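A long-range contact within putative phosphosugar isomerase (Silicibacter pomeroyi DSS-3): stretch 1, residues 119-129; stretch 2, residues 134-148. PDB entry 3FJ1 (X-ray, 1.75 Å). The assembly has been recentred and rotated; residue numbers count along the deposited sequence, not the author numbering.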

# COMPACT_ATOMS: atom_id res chain seq x y z
N ALA A 119 -13.45 -18.85 -3.38
CA ALA A 119 -13.94 -17.53 -3.77
C ALA A 119 -14.67 -17.58 -5.11
O ALA A 119 -14.41 -18.49 -5.93
N LEU A 120 -15.58 -16.63 -5.30
CA LEU A 120 -16.23 -16.38 -6.59
C LEU A 120 -15.31 -15.38 -7.26
O LEU A 120 -15.23 -14.22 -6.85
N CYS A 121 -14.59 -15.82 -8.28
CA CYS A 121 -13.62 -14.94 -8.96
C CYS A 121 -14.20 -14.21 -10.15
O CYS A 121 -14.77 -14.84 -11.05
N VAL A 122 -14.09 -12.88 -10.12
CA VAL A 122 -14.55 -11.98 -11.17
C VAL A 122 -13.36 -11.18 -11.67
O VAL A 122 -12.65 -10.58 -10.85
N ALA A 123 -13.11 -11.19 -12.98
CA ALA A 123 -12.00 -10.45 -13.56
C ALA A 123 -12.51 -9.21 -14.29
O ALA A 123 -13.48 -9.30 -15.04
N LEU A 124 -11.85 -8.07 -14.04
CA LEU A 124 -12.06 -6.82 -14.76
C LEU A 124 -10.81 -6.68 -15.66
O LEU A 124 -9.70 -6.50 -15.18
N THR A 125 -11.01 -6.82 -16.97
CA THR A 125 -9.90 -6.90 -17.92
C THR A 125 -10.29 -6.36 -19.29
O THR A 125 -11.49 -6.31 -19.62
N ASN A 126 -9.27 -5.92 -20.03
CA ASN A 126 -9.43 -5.43 -21.42
C ASN A 126 -9.28 -6.57 -22.44
O ASN A 126 -9.38 -6.33 -23.65
N ASP A 127 -8.99 -7.78 -21.97
CA ASP A 127 -8.94 -8.95 -22.86
C ASP A 127 -9.74 -10.10 -22.28
O ASP A 127 -9.25 -10.85 -21.42
N ALA A 128 -10.95 -10.28 -22.78
CA ALA A 128 -11.83 -11.36 -22.32
C ALA A 128 -11.34 -12.78 -22.68
O ALA A 128 -11.92 -13.75 -22.21
N ALA A 129 -10.33 -12.92 -23.52
CA ALA A 129 -9.81 -14.23 -23.87
C ALA A 129 -8.47 -14.52 -23.21
O ALA A 129 -7.84 -15.52 -23.52
N GLY A 134 -9.60 -16.97 -18.17
CA GLY A 134 -9.71 -18.41 -18.11
C GLY A 134 -9.75 -19.04 -16.75
O GLY A 134 -10.20 -20.18 -16.62
N VAL A 135 -9.25 -18.33 -15.74
CA VAL A 135 -9.28 -18.83 -14.35
C VAL A 135 -10.35 -18.13 -13.49
O VAL A 135 -10.41 -18.36 -12.26
N SER A 136 -11.19 -17.30 -14.09
CA SER A 136 -12.26 -16.62 -13.37
C SER A 136 -13.64 -17.20 -13.66
O SER A 136 -13.86 -17.76 -14.72
N ALA A 137 -14.55 -17.10 -12.69
CA ALA A 137 -15.93 -17.53 -12.86
C ALA A 137 -16.68 -16.59 -13.80
O ALA A 137 -17.54 -17.03 -14.56
N HIS A 138 -16.34 -15.30 -13.74
CA HIS A 138 -16.93 -14.30 -14.60
C HIS A 138 -15.87 -13.31 -15.05
O HIS A 138 -14.95 -12.99 -14.30
N THR A 139 -16.03 -12.81 -16.27
CA THR A 139 -15.16 -11.76 -16.77
C THR A 139 -15.98 -10.57 -17.22
O THR A 139 -16.95 -10.72 -17.97
N ILE A 140 -15.61 -9.40 -16.74
CA ILE A 140 -16.21 -8.17 -17.20
C ILE A 140 -15.19 -7.46 -18.11
O ILE A 140 -14.12 -7.01 -17.65
N ASP A 141 -15.52 -7.39 -19.39
CA ASP A 141 -14.71 -6.66 -20.37
C ASP A 141 -14.88 -5.14 -20.09
O ASP A 141 -16.00 -4.61 -20.13
N ILE A 142 -13.77 -4.47 -19.82
CA ILE A 142 -13.78 -3.02 -19.52
C ILE A 142 -13.95 -2.09 -20.73
O ILE A 142 -14.18 -0.87 -20.57
N HIS A 143 -13.88 -2.63 -21.94
CA HIS A 143 -14.08 -1.84 -23.15
C HIS A 143 -13.22 -0.57 -23.24
O HIS A 143 -13.69 0.49 -23.65
N ALA A 144 -11.95 -0.69 -22.87
CA ALA A 144 -11.00 0.41 -22.93
C ALA A 144 -10.50 0.54 -24.37
O ALA A 144 -10.10 1.62 -24.78
N GLY A 145 -10.54 -0.57 -25.11
CA GLY A 145 -9.98 -0.61 -26.48
C GLY A 145 -8.47 -0.65 -26.41
O GLY A 145 -7.89 -0.76 -25.34
N PRO A 146 -7.79 -0.61 -27.56
CA PRO A 146 -6.33 -0.66 -27.52
C PRO A 146 -5.72 0.59 -26.87
O PRO A 146 -6.17 1.71 -27.12
N GLU A 147 -4.74 0.39 -26.00
CA GLU A 147 -4.04 1.51 -25.39
C GLU A 147 -2.77 1.60 -26.20
O GLU A 147 -2.19 0.59 -26.53
N LEU A 148 -2.34 2.79 -26.58
CA LEU A 148 -0.98 2.90 -27.13
C LEU A 148 -0.13 3.83 -26.27
O LEU A 148 1.09 3.90 -26.49

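What holds the two stretches in register before any side chain is considered? Strands 120-125 and 138-141 run parallel, and their backbones alternate as partners: Ala 123 N donates to His 138 O (2.9 Å), Ile 140 N to Ala 123 O (2.7 Å), and Thr 125 N to Ile 140 O (3.2 Å). Just beyond the second strand, Ile 142 N reaches Thr 125 O at 2.9 Å. This pairing puts Val 122, Leu 124, His 138 and Ile 140 on one face of the sheet and Ala 123, Thr 125, Thr 139 and Asp 141 on the other, so side chains meet as neighbours along a shared surface.

Why does Asn 126 cover more of the opposite stretch than any other residue? It stands just past the end of its strand, with chi1 t (-155°) and chi2 at 31°. Its CA-to-CB bond points sideways, but the amide at its end comes nearer to the loop that follows the second strand and bonds to backbone there. OD1 accepts from Ala 144 N at 3.1 Å and, more weakly, from Gly 145 N at 3.3 Å, while ND2 donates to Gly 145 O at 2.7 Å. One amide group thus serves both the N-H and the carbonyl of Gly 145, a residue whose positive phi favours glycine. Asn 126 OD1 also lies 3.7 Å from Ile 142 CG1.

How does Ile 140 fill its face of the sheet? Its rotamer is m, t. The CB packs 3.6 Å from Leu 124 CD2; Leu 124, also m, t, brings the end of its side chain nearer than its CA-to-CB bond alone would suggest. Farther out, Ile 140 CD1 meets Val 122 CG1 at 4.0 Å, with Val 122 in the t rotamer. Ile 142, whose CA-to-CB bond points toward the first stretch, extends the apolar patch: its chi1 is p, and its CG2 lies 4.1 Å from Leu 124 CB.

What does His 138 meet at the other end of the strand pair? With chi1 m and chi2 at -82°, it places its CD2 4.0 Å from Leu 120 CD1, which sits at the edge of the imidazole, near the ring plane. Leu 120 is t, p, and the same methyl, CD1, touches Ala 137 CB at 3.7 Å. On the other face, Thr 125 CG2 and Thr 139 CG2 meet at 3.5 Å, and Ser 136 OG lies 3.5 Å from Ala 123 CB.

Where do waters join in? Both bridge to the carboxylate of Asp 141, a t rotamer. Water 1 lies 2.8 Å from Asn 126 OD1 and 2.6 Å from Asp 141 OD1, within hydrogen-bonding distance of both; Asp 141 OD1 also accepts from His 143 N at 2.9 Å. Water 2 accepts from Ala 128 N at 2.9 Å and donates to Asp 141 OD2 at 3.0 Å, tying the loop after the first strand to the second.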

# COMPACT_ATOMS: atom_id res chain seq x y z
CB ALA A 119 -12.79 -16.51 -3.87
CB LEU A 120 -17.65 -15.78 -6.41
CG LEU A 120 -18.37 -15.38 -7.71
CD1 LEU A 120 -18.66 -16.61 -8.54
CD2 LEU A 120 -19.67 -14.64 -7.41
CB CYS A 121 -12.38 -15.74 -9.37
SG CYS A 121 -11.63 -16.56 -7.95
CB VAL A 122 -15.63 -11.01 -10.64
CG1 VAL A 122 -16.10 -10.03 -11.71
CG2 VAL A 122 -16.84 -11.78 -10.05
CB ALA A 123 -11.21 -11.32 -14.54
CB LEU A 124 -12.17 -5.62 -13.83
CG LEU A 124 -13.24 -5.66 -12.73
CD1 LEU A 124 -13.35 -4.32 -11.98
CD2 LEU A 124 -14.59 -6.09 -13.26
CB THR A 125 -9.34 -8.38 -18.03
OG1 THR A 125 -8.20 -8.45 -18.89
CG2 THR A 125 -10.36 -9.37 -18.51
CB ASN A 126 -8.42 -4.30 -21.70
CG ASN A 126 -8.88 -3.36 -22.81
OD1 ASN A 126 -10.09 -3.13 -23.01
ND2 ASN A 126 -7.90 -2.79 -23.54
CB ASP A 127 -7.49 -9.37 -23.11
CG ASP A 127 -7.38 -10.46 -24.16
OD1 ASP A 127 -8.42 -11.03 -24.56
OD2 ASP A 127 -6.24 -10.73 -24.59
CB ALA A 128 -13.25 -11.13 -22.86
CB ALA A 129 -9.69 -14.38 -25.39
CB VAL A 135 -7.88 -18.77 -13.67
CG1 VAL A 135 -6.83 -19.61 -14.48
CG2 VAL A 135 -7.41 -17.32 -13.46
CB SER A 136 -12.24 -15.13 -13.68
OG SER A 136 -10.93 -14.61 -13.45
CB ALA A 137 -16.66 -17.64 -11.48
CB HIS A 138 -18.01 -13.54 -13.83
CG HIS A 138 -19.10 -14.41 -13.32
ND1 HIS A 138 -20.15 -14.82 -14.12
CD2 HIS A 138 -19.31 -14.98 -12.12
CE1 HIS A 138 -20.95 -15.61 -13.43
NE2 HIS A 138 -20.45 -15.73 -12.21
CB THR A 139 -14.30 -12.24 -17.92
OG1 THR A 139 -13.44 -13.26 -17.41
CG2 THR A 139 -13.45 -11.06 -18.52
CB ILE A 140 -16.64 -7.26 -16.04
CG1 ILE A 140 -17.77 -7.93 -15.26
CG2 ILE A 140 -17.05 -5.90 -16.56
CD1 ILE A 140 -18.08 -7.33 -13.93
CB ASP A 141 -15.20 -7.02 -21.76
CG ASP A 141 -14.35 -6.45 -22.89
OD1 ASP A 141 -13.62 -5.45 -22.73
OD2 ASP A 141 -14.49 -7.02 -24.00
CB ILE A 142 -12.55 -2.61 -18.66
CG1 ILE A 142 -11.23 -2.64 -19.48
CG2 ILE A 142 -12.50 -3.52 -17.37
CD1 ILE A 142 -9.99 -2.14 -18.71
CB HIS A 143 -15.59 -1.50 -23.30
CG HIS A 143 -16.46 -2.69 -23.52
ND1 HIS A 143 -16.96 -3.47 -22.50
CD2 HIS A 143 -16.92 -3.25 -24.66
CE1 HIS A 143 -17.68 -4.45 -22.99
NE2 HIS A 143 -17.67 -4.34 -24.31
CB ALA A 144 -9.81 0.13 -22.03
CB PRO A 146 -5.93 -0.76 -29.02
CG PRO A 146 -7.10 -0.25 -29.79
CD PRO A 146 -8.33 -0.53 -28.92
CB GLU A 147 -3.61 1.23 -23.94
CG GLU A 147 -4.63 0.63 -22.95
CD GLU A 147 -5.73 1.57 -22.43
OE1 GLU A 147 -5.46 2.67 -21.82
OE2 GLU A 147 -6.90 1.12 -22.58
CB LEU A 148 -0.93 3.26 -28.62
CG LEU A 148 -1.36 2.11 -29.54
CD1 LEU A 148 -1.21 2.56 -31.02
CD2 LEU A 148 -0.52 0.89 -29.25
O HOH W 1 -11.90 -4.58 -24.51
O HOH W 2 -11.83 -8.31 -24.69